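Local structure of DUF357 domain-containing protein (Archaeoglobus fulgidus DSM 4304, 2OO2) at the interface of chains A and B. The protein is of unknown function but belongs to the DUF357 family and is a small, mostly helical protein that may act as a two-fold symmetric dimer. Numbering follows the deposited sequence. Chains: chain A/B, Hypothetical protein AF_1782.

Contacts 1 and 2 are neighbouring stretches of one two-fold symmetric interface, their C-alpha centres about 8 Å apart, and they share A:Trp64, A:Ile67 and B:Ile67. Contact 2 lies where helix 51-70 of one chain packs on helix 51-70 of the other, while contact 1 continues from the end of that helix into the loop behind it and draws in helix 29-47. The shared tryptophan and isoleucines join the two patches into a continuous apolar seam with no polar bonds across it. Such a seam would suit a stable dimer, although the crystal alone does not establish one in solution.

Contact 1: the interface of chains A and B. Residues chain A 31, 64, 67, 71, 73; chain B 31, 67, 70-71.
The C-terminal end of helix 51-70, the loop that follows it and the start of helix 29-47 form this edge of the DUF357 dimer seen in the crystal, a contact near the two-fold axis dominated by apolar groups, without polar bonds across it. Its main element is B:Ile67, laid obliquely over one face of the A:Trp64 indole. CG1 of B:Ile67 sits 3.6 Å from the centroid of the six-membered ring of A:Trp64, and CD1 of B:Ile67 caps the five-membered ring, so the two carbons cover both halves of the indole in CH-pi contacts. An extended chain makes this possible: CG1 is anti to the carbonyl carbon and chi2 is 163°, which runs CD1 onward across the ring system. The other branch, CG2, is anti to the backbone N and points to the axis, where CG2 of B:Ile67 meets CG2 of A:Ile67 tip to tip at 3.8 Å.

A:Phe31 borders the same isoleucine obliquely, its CZ 4.1 Å from CG2 of B:Ile67. The tip of this phenyl ring also receives B:Val71, which crosses it at about a right angle. CG1 of B:Val71 lies in the ring plane at the edge, 3.6 Å from CZ of A:Phe31; this methyl is anti to the carbonyl carbon (chi1 -60°). The two-fold repeats the arrangement with CG1 of A:Val71 at the edge of B:Phe31.

Within chain A the phenyl ring is sandwiched. CB of A:Lys73 stands 3.9 Å above the plane of A:Phe31, over its centre, and CE3 of A:Trp64 covers the opposite face toward the rim. In return, CD1 of A:Phe31 abuts the indole edge. This packing would restrict rotation of both rings and hold the A:Trp64 face toward B:Ile67.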
ATOM      1  N   PHE A  31      -0.880  12.248   8.999  1.00 43.17           N
ATOM      2  CA  PHE A  31      -1.468  11.596   7.817  1.00 41.52           C
ATOM      3  C   PHE A  31      -1.091  12.345   6.571  1.00 40.47           C
ATOM      4  O   PHE A  31      -0.544  11.754   5.632  1.00 40.37           O
ATOM      5  CB  PHE A  31      -2.979  11.499   7.920  1.00 41.47           C
ATOM      6  CG  PHE A  31      -3.447  10.266   8.621  1.00 42.17           C
ATOM      7  CD1 PHE A  31      -3.940   9.193   7.894  1.00 41.34           C
ATOM      8  CD2 PHE A  31      -3.411  10.187  10.026  1.00 44.69           C
ATOM      9  CE1 PHE A  31      -4.370   8.048   8.507  1.00 43.16           C
ATOM     10  CE2 PHE A  31      -3.846   9.023  10.678  1.00 45.40           C
ATOM     11  CZ  PHE A  31      -4.339   7.942   9.894  1.00 44.72           C
ATOM     12  N   TRP A  64      -2.589   5.613   3.050  1.00 31.31           N
ATOM     13  CA  TRP A  64      -2.654   6.635   4.162  1.00 31.66           C
ATOM     14  C   TRP A  64      -3.826   7.562   3.871  1.00 33.43           C
ATOM     15  O   TRP A  64      -4.566   7.978   4.829  1.00 33.33           O
ATOM     16  CB  TRP A  64      -1.371   7.467   4.291  1.00 31.68           C
ATOM     17  CG  TRP A  64      -0.306   6.738   5.096  1.00 33.97           C
ATOM     18  CD1 TRP A  64       0.711   5.969   4.591  1.00 33.72           C
ATOM     19  CD2 TRP A  64      -0.231   6.641   6.515  1.00 36.85           C
ATOM     20  NE1 TRP A  64       1.442   5.411   5.637  1.00 40.28           N
ATOM     21  CE2 TRP A  64       0.873   5.810   6.826  1.00 37.90           C
ATOM     22  CE3 TRP A  64      -0.995   7.191   7.569  1.00 37.21           C
ATOM     23  CZ2 TRP A  64       1.234   5.508   8.154  1.00 37.77           C
ATOM     24  CZ3 TRP A  64      -0.609   6.908   8.893  1.00 35.99           C
ATOM     25  CH2 TRP A  64       0.470   6.074   9.169  1.00 34.75           C
ATOM     26  N   ILE A  67      -7.360   5.258   3.985  1.00 36.84           N
ATOM     27  CA  ILE A  67      -7.610   4.828   5.362  1.00 38.89           C
ATOM     28  C   ILE A  67      -7.825   6.043   6.287  1.00 39.39           C
ATOM     29  O   ILE A  67      -8.653   5.967   7.215  1.00 42.22           O
ATOM     30  CB  ILE A  67      -6.540   3.818   5.902  1.00 39.32           C
ATOM     31  CG1 ILE A  67      -6.496   2.556   5.017  1.00 37.78           C
ATOM     32  CG2 ILE A  67      -6.847   3.451   7.353  1.00 39.34           C
ATOM     33  CD1 ILE A  67      -5.212   1.663   5.182  1.00 39.56           C
ATOM     34  N   VAL A  71     -11.294   6.440   8.456  1.00 45.52           N
ATOM     35  CA  VAL A  71     -11.347   6.545   9.916  1.00 45.81           C
ATOM     36  C   VAL A  71     -11.664   7.974  10.372  1.00 46.01           C
ATOM     37  O   VAL A  71     -11.670   8.285  11.591  1.00 47.07           O
ATOM     38  CB  VAL A  71     -10.047   6.021  10.588  1.00 45.34           C
ATOM     39  CG1 VAL A  71      -9.812   4.534  10.253  1.00 45.76           C
ATOM     40  CG2 VAL A  71      -8.846   6.900  10.257  1.00 45.00           C
ATOM     41  N   LYS A  73      -9.785  10.703   9.852  1.00 44.46           N
ATOM     42  CA  LYS A  73      -8.623  11.561  10.130  1.00 44.89           C
ATOM     43  C   LYS A  73      -8.400  12.596   9.021  1.00 44.29           C
ATOM     44  O   LYS A  73      -7.673  13.592   9.221  1.00 45.04           O
ATOM     45  CB  LYS A  73      -7.358  10.715  10.315  1.00 45.11           C
ATOM     46  CG  LYS A  73      -7.328   9.850  11.566  1.00 48.67           C
ATOM     47  CD  LYS A  73      -6.977  10.676  12.815  1.00 52.57           C
ATOM     48  CE  LYS A  73      -6.599   9.782  13.999  1.00 54.02           C
ATOM     49  NZ  LYS A  73      -5.625  10.515  14.857  1.00 56.39           N
TER
ATOM     50  N   PHE B  31     -10.979  -3.738   9.862  1.00 43.17           N
ATOM     51  CA  PHE B  31      -9.521  -3.710   9.659  1.00 41.52           C
ATOM     52  C   PHE B  31      -8.997  -5.106   9.473  1.00 40.47           C
ATOM     53  O   PHE B  31      -8.326  -5.390   8.474  1.00 40.37           O
ATOM     54  CB  PHE B  31      -8.804  -3.044  10.819  1.00 41.47           C
ATOM     55  CG  PHE B  31      -8.681  -1.563  10.666  1.00 42.17           C
ATOM     56  CD1 PHE B  31      -7.480  -0.998  10.267  1.00 41.34           C
ATOM     57  CD2 PHE B  31      -9.776  -0.724  10.946  1.00 44.69           C
ATOM     58  CE1 PHE B  31      -7.338   0.353  10.113  1.00 43.16           C
ATOM     59  CE2 PHE B  31      -9.656   0.666  10.795  1.00 45.40           C
ATOM     60  CZ  PHE B  31      -8.407   1.204  10.376  1.00 44.72           C
ATOM     61  N   ILE B  67      -1.280   0.942   9.755  1.00 36.84           N
ATOM     62  CA  ILE B  67      -2.085   2.128  10.055  1.00 38.89           C
ATOM     63  C   ILE B  67      -3.134   1.821  11.142  1.00 39.39           C
ATOM     64  O   ILE B  67      -3.419   2.695  11.983  1.00 42.22           O
ATOM     65  CB  ILE B  67      -2.692   2.806   8.779  1.00 39.32           C
ATOM     66  CG1 ILE B  67      -1.569   3.231   7.810  1.00 37.78           C
ATOM     67  CG2 ILE B  67      -3.548   4.007   9.177  1.00 39.34           C
ATOM     68  CD1 ILE B  67      -2.032   3.535   6.338  1.00 39.56           C
ATOM     69  N   GLU B  70      -1.117   2.057  14.231  1.00 42.85           N
ATOM     70  CA  GLU B  70      -0.834   3.468  14.514  1.00 45.81           C
ATOM     71  C   GLU B  70      -2.025   4.203  15.147  1.00 45.46           C
ATOM     72  O   GLU B  70      -1.848   4.966  16.082  1.00 46.11           O
ATOM     73  CB  GLU B  70      -0.354   4.216  13.266  1.00 46.28           C
ATOM     74  CG  GLU B  70       0.334   5.573  13.572  1.00 51.92           C
ATOM     75  CD  GLU B  70       1.597   5.398  14.401  1.00 58.64           C
ATOM     76  OE1 GLU B  70       2.440   4.554  14.033  1.00 61.07           O
ATOM     77  OE2 GLU B  70       1.746   6.095  15.435  1.00 62.96           O
ATOM     78  N   VAL B  71      -3.228   3.980  14.638  1.00 45.52           N
ATOM     79  CA  VAL B  71      -4.386   4.744  15.105  1.00 45.81           C
ATOM     80  C   VAL B  71      -5.092   4.049  16.276  1.00 46.01           C
ATOM     81  O   VAL B  71      -6.158   4.508  16.761  1.00 47.07           O
ATOM     82  CB  VAL B  71      -5.386   5.053  13.955  1.00 45.34           C
ATOM     83  CG1 VAL B  71      -4.714   5.889  12.847  1.00 45.76           C
ATOM     84  CG2 VAL B  71      -6.045   3.785  13.424  1.00 45.00           C
TER

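Contact 2: the interface of chains A and B. Residues chain A 59-60, 62-64, 66-67; chain B 59-60, 62-64, 66-67.
With CG anti to the carbonyl carbon and beside the backbone N (chi1 -85°), and chi2 at 97°, A:Trp60 extends its indole across to helix 51-70 of chain B, and B:Trp60 does the same in return. A:Val59 has CG1 anti to its backbone N (chi1 -179°), which carries that methyl toward the partner. There CG1 of A:Val59 lies over the face of the five-membered ring of B:Trp60, 3.8 Å from its centroid, in a CH-pi contact. The same methyl meets CG1 of B:Val59 at 3.6 Å, the two valines crossing obliquely.

The far end of the indole rests on backbone: CZ3 of A:Trp60 is 3.5 Å from CA of B:Ala63. Beyond it, CB and CG of B:Glu66 pack against CH2 of A:Trp60, both at 4.1 Å, so the aliphatic stem of the glutamate does the touching. At the centre the two alanine methyls press together, CB of A:Ala63 lying 3.3 Å from CB of B:Ala63, a snug approach for two methyl carbons. Having only a methyl here probably allows the two helices to approach closely. One turn on, A:Ile67 covers the B:Trp64 face, the symmetry twin of the B:Ile67 packing on A:Trp64.

Without polar bonds across it, this helix-to-helix patch relies on interlocking shape, and it forms the tryptophan-rich core of the dimer in the crystal.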
ATOM      1  N   VAL A  59       1.353   3.221  -3.591  1.00 26.96           N
ATOM      2  CA  VAL A  59       0.309   2.404  -2.951  1.00 25.27           C
ATOM      3  C   VAL A  59       0.308   2.875  -1.502  1.00 26.80           C
ATOM      4  O   VAL A  59      -0.818   3.118  -0.990  1.00 26.85           O
ATOM      5  CB  VAL A  59       0.624   0.981  -2.943  1.00 27.14           C
ATOM      6  CG1 VAL A  59      -0.425   0.193  -2.320  1.00 26.50           C
ATOM      7  CG2 VAL A  59       0.615   0.492  -4.479  1.00 17.48           C
ATOM      8  N   TRP A  60       1.481   2.952  -0.855  1.00 25.29           N
ATOM      9  CA  TRP A  60       1.470   3.495   0.579  1.00 27.50           C
ATOM     10  C   TRP A  60       0.833   4.857   0.599  1.00 29.78           C
ATOM     11  O   TRP A  60       0.049   5.157   1.603  1.00 29.40           O
ATOM     12  CB  TRP A  60       2.888   3.562   1.196  1.00 26.41           C
ATOM     13  CG  TRP A  60       3.298   2.236   1.818  1.00 29.33           C
ATOM     14  CD1 TRP A  60       4.073   1.239   1.228  1.00 21.62           C
ATOM     15  CD2 TRP A  60       2.897   1.716   3.075  1.00 26.70           C
ATOM     16  NE1 TRP A  60       4.287   0.208   2.060  1.00 23.97           N
ATOM     17  CE2 TRP A  60       3.529   0.448   3.224  1.00 28.71           C
ATOM     18  CE3 TRP A  60       2.052   2.206   4.110  1.00 34.16           C
ATOM     19  CZ2 TRP A  60       3.329  -0.370   4.305  1.00 29.60           C
ATOM     20  CZ3 TRP A  60       1.906   1.414   5.231  1.00 26.16           C
ATOM     21  CH2 TRP A  60       2.522   0.141   5.347  1.00 30.36           C
ATOM     22  N   TRP A  62      -1.501   6.206  -1.307  1.00 27.11           N
ATOM     23  CA  TRP A  62      -2.939   5.977  -1.395  1.00 30.78           C
ATOM     24  C   TRP A  62      -3.590   5.342  -0.148  1.00 30.36           C
ATOM     25  O   TRP A  62      -4.735   5.725   0.221  1.00 31.90           O
ATOM     26  CB  TRP A  62      -3.251   5.171  -2.656  1.00 29.85           C
ATOM     27  CG  TRP A  62      -3.419   6.061  -3.829  1.00 27.16           C
ATOM     28  CD1 TRP A  62      -2.544   6.187  -4.936  1.00 24.76           C
ATOM     29  CD2 TRP A  62      -4.525   6.939  -4.106  1.00 27.90           C
ATOM     30  NE1 TRP A  62      -3.056   7.088  -5.801  1.00 26.59           N
ATOM     31  CE2 TRP A  62      -4.275   7.550  -5.357  1.00 31.24           C
ATOM     32  CE3 TRP A  62      -5.721   7.266  -3.410  1.00 30.49           C
ATOM     33  CZ2 TRP A  62      -5.150   8.492  -5.924  1.00 31.04           C
ATOM     34  CZ3 TRP A  62      -6.577   8.171  -3.982  1.00 26.71           C
ATOM     35  CH2 TRP A  62      -6.288   8.795  -5.207  1.00 29.90           C
ATOM     36  N   ALA A  63      -2.877   4.416   0.523  1.00 30.47           N
ATOM     37  CA  ALA A  63      -3.441   3.738   1.681  1.00 28.92           C
ATOM     38  C   ALA A  63      -3.583   4.759   2.824  1.00 31.01           C
ATOM     39  O   ALA A  63      -4.588   4.713   3.518  1.00 32.96           O
ATOM     40  CB  ALA A  63      -2.600   2.567   2.167  1.00 28.07           C
ATOM     41  N   TRP A  64      -2.589   5.613   3.050  1.00 31.31           N
ATOM     42  CA  TRP A  64      -2.654   6.635   4.162  1.00 31.66           C
ATOM     43  C   TRP A  64      -3.826   7.562   3.871  1.00 33.43           C
ATOM     44  O   TRP A  64      -4.566   7.978   4.829  1.00 33.33           O
ATOM     45  CB  TRP A  64      -1.371   7.467   4.291  1.00 31.68           C
ATOM     46  CG  TRP A  64      -0.306   6.738   5.096  1.00 33.97           C
ATOM     47  CD1 TRP A  64       0.711   5.969   4.591  1.00 33.72           C
ATOM     48  CD2 TRP A  64      -0.231   6.641   6.515  1.00 36.85           C
ATOM     49  NE1 TRP A  64       1.442   5.411   5.637  1.00 40.28           N
ATOM     50  CE2 TRP A  64       0.873   5.810   6.826  1.00 37.90           C
ATOM     51  CE3 TRP A  64      -0.995   7.191   7.569  1.00 37.21           C
ATOM     52  CZ2 TRP A  64       1.234   5.508   8.154  1.00 37.77           C
ATOM     53  CZ3 TRP A  64      -0.609   6.908   8.893  1.00 35.99           C
ATOM     54  CH2 TRP A  64       0.470   6.074   9.169  1.00 34.75           C
ATOM     55  N   GLU A  66      -6.636   6.885   1.678  1.00 30.34           N
ATOM     56  CA  GLU A  66      -7.910   6.140   1.775  1.00 34.98           C
ATOM     57  C   GLU A  66      -8.306   5.760   3.210  1.00 35.14           C
ATOM     58  O   GLU A  66      -9.424   5.973   3.579  1.00 36.19           O
ATOM     59  CB  GLU A  66      -7.963   4.902   0.911  1.00 34.65           C
ATOM     60  CG  GLU A  66      -8.068   5.291  -0.566  1.00 37.37           C
ATOM     61  CD  GLU A  66      -9.335   6.116  -0.912  1.00 39.07           C
ATOM     62  OE1 GLU A  66     -10.459   5.591  -0.936  1.00 42.41           O
ATOM     63  OE2 GLU A  66      -9.187   7.281  -1.228  1.00 45.10           O
ATOM     64  N   ILE A  67      -7.360   5.258   3.985  1.00 36.84           N
ATOM     65  CA  ILE A  67      -7.610   4.828   5.362  1.00 38.89           C
ATOM     66  C   ILE A  67      -7.825   6.043   6.287  1.00 39.39           C
ATOM     67  O   ILE A  67      -8.653   5.967   7.215  1.00 42.22           O
ATOM     68  CB  ILE A  67      -6.540   3.818   5.902  1.00 39.32           C
ATOM     69  CG1 ILE A  67      -6.496   2.556   5.017  1.00 37.78           C
ATOM     70  CG2 ILE A  67      -6.847   3.451   7.353  1.00 39.34           C
ATOM     71  CD1 ILE A  67      -5.212   1.663   5.182  1.00 39.56           C
TER
ATOM     72  N   VAL B  59       0.998  -4.908  -0.147  1.00 26.96           N
ATOM     73  CA  VAL B  59       1.311  -3.567   0.373  1.00 25.27           C
ATOM     74  C   VAL B  59       0.005  -3.100   1.003  1.00 26.80           C
ATOM     75  O   VAL B  59       0.086  -2.592   2.155  1.00 26.85           O
ATOM     76  CB  VAL B  59       1.651  -2.614  -0.675  1.00 27.14           C
ATOM     77  CG1 VAL B  59       1.972  -1.302  -0.139  1.00 26.50           C
ATOM     78  CG2 VAL B  59       3.038  -3.113  -1.329  1.00 17.48           C
ATOM     79  N   TRP B  60      -1.123  -3.208   0.287  1.00 25.29           N
ATOM     80  CA  TRP B  60      -2.438  -2.800   0.961  1.00 27.50           C
ATOM     81  C   TRP B  60      -2.616  -3.578   2.236  1.00 29.78           C
ATOM     82  O   TRP B  60      -3.115  -2.957   3.274  1.00 29.40           O
ATOM     83  CB  TRP B  60      -3.664  -3.005   0.039  1.00 26.41           C
ATOM     84  CG  TRP B  60      -3.890  -1.811  -0.876  1.00 29.33           C
ATOM     85  CD1 TRP B  60      -3.464  -1.676  -2.197  1.00 21.62           C
ATOM     86  CD2 TRP B  60      -4.491  -0.572  -0.539  1.00 26.70           C
ATOM     87  NE1 TRP B  60      -3.860  -0.514  -2.738  1.00 23.97           N
ATOM     88  CE2 TRP B  60      -4.478   0.233  -1.714  1.00 28.71           C
ATOM     89  CE3 TRP B  60      -5.053  -0.052   0.662  1.00 34.16           C
ATOM     90  CZ2 TRP B  60      -4.937   1.525  -1.747  1.00 29.60           C
ATOM     91  CZ3 TRP B  60      -5.579   1.222   0.611  1.00 26.16           C
ATOM     92  CH2 TRP B  60      -5.530   2.017  -0.563  1.00 30.36           C
ATOM     93  N   TRP B  62      -0.416  -4.831   4.355  1.00 27.11           N
ATOM     94  CA  TRP B  62       0.461  -4.199   5.335  1.00 30.78           C
ATOM     95  C   TRP B  62       0.035  -2.791   5.801  1.00 30.36           C
ATOM     96  O   TRP B  62       0.187  -2.462   7.010  1.00 31.90           O
ATOM     97  CB  TRP B  62       1.897  -4.200   4.809  1.00 29.85           C
ATOM     98  CG  TRP B  62       2.589  -5.466   5.149  1.00 27.16           C
ATOM     99  CD1 TRP B  62       2.973  -6.494   4.255  1.00 24.76           C
ATOM    100  CD2 TRP B  62       3.054  -5.883   6.445  1.00 27.90           C
ATOM    101  NE1 TRP B  62       3.592  -7.472   4.949  1.00 26.59           N
ATOM    102  CE2 TRP B  62       3.694  -7.133   6.279  1.00 31.24           C
ATOM    103  CE3 TRP B  62       2.995  -5.310   7.745  1.00 30.49           C
ATOM    104  CZ2 TRP B  62       4.248  -7.845   7.357  1.00 31.04           C
ATOM    105  CZ3 TRP B  62       3.556  -6.004   8.786  1.00 26.71           C
ATOM    106  CH2 TRP B  62       4.152  -7.263   8.604  1.00 29.90           C
ATOM    107  N   ALA B  63      -0.525  -1.975   4.887  1.00 30.47           N
ATOM    108  CA  ALA B  63      -0.909  -0.617   5.238  1.00 28.92           C
ATOM    109  C   ALA B  63      -2.099  -0.682   6.212  1.00 31.01           C
ATOM    110  O   ALA B  63      -2.120   0.101   7.151  1.00 32.96           O
ATOM    111  CB  ALA B  63      -1.301   0.233   4.037  1.00 28.07           C
ATOM    112  N   TRP B  64      -3.082  -1.543   5.969  1.00 31.31           N
ATOM    113  CA  TRP B  64      -4.287  -1.655   6.876  1.00 31.66           C
ATOM    114  C   TRP B  64      -3.794  -2.093   8.248  1.00 33.43           C
ATOM    115  O   TRP B  64      -4.322  -1.601   9.305  1.00 33.33           O
ATOM    116  CB  TRP B  64      -5.331  -2.658   6.369  1.00 31.68           C
ATOM    117  CG  TRP B  64      -6.245  -2.037   5.321  1.00 33.97           C
ATOM    118  CD1 TRP B  64      -6.088  -2.110   3.961  1.00 33.72           C
ATOM    119  CD2 TRP B  64      -7.364  -1.191   5.563  1.00 36.85           C
ATOM    120  NE1 TRP B  64      -7.082  -1.363   3.334  1.00 40.28           N
ATOM    121  CE2 TRP B  64      -7.872  -0.788   4.304  1.00 37.90           C
ATOM    122  CE3 TRP B  64      -8.003  -0.735   6.739  1.00 37.21           C
ATOM    123  CZ2 TRP B  64      -8.991   0.059   4.182  1.00 37.77           C
ATOM    124  CZ3 TRP B  64      -9.138   0.086   6.608  1.00 35.99           C
ATOM    125  CH2 TRP B  64      -9.605   0.481   5.358  1.00 34.75           C
ATOM    126  N   GLU B  66      -0.409  -1.830   9.526  1.00 30.34           N
ATOM    127  CA  GLU B  66       0.423  -0.768  10.132  1.00 34.98           C
ATOM    128  C   GLU B  66      -0.371   0.466  10.588  1.00 35.14           C
ATOM    129  O   GLU B  66      -0.171   0.913  11.681  1.00 36.19           O
ATOM    130  CB  GLU B  66       1.569  -0.314   9.258  1.00 34.65           C
ATOM    131  CG  GLU B  66       2.645  -1.400   9.189  1.00 37.37           C
ATOM    132  CD  GLU B  66       3.265  -1.760  10.565  1.00 39.07           C
ATOM    133  OE1 GLU B  66       4.039  -0.984  11.147  1.00 42.41           O
ATOM    134  OE2 GLU B  66       3.026  -2.860  11.027  1.00 45.10           O
ATOM    135  N   ILE B  67      -1.280   0.942   9.755  1.00 36.84           N
ATOM    136  CA  ILE B  67      -2.085   2.128  10.055  1.00 38.89           C
ATOM    137  C   ILE B  67      -3.134   1.821  11.142  1.00 39.39           C
ATOM    138  O   ILE B  67      -3.419   2.695  11.983  1.00 42.22           O
ATOM    139  CB  ILE B  67      -2.692   2.806   8.779  1.00 39.32           C
ATOM    140  CG1 ILE B  67      -1.569   3.231   7.810  1.00 37.78           C
ATOM    141  CG2 ILE B  67      -3.548   4.007   9.177  1.00 39.34           C
ATOM    142  CD1 ILE B  67      -2.032   3.535   6.338  1.00 39.56           C
TER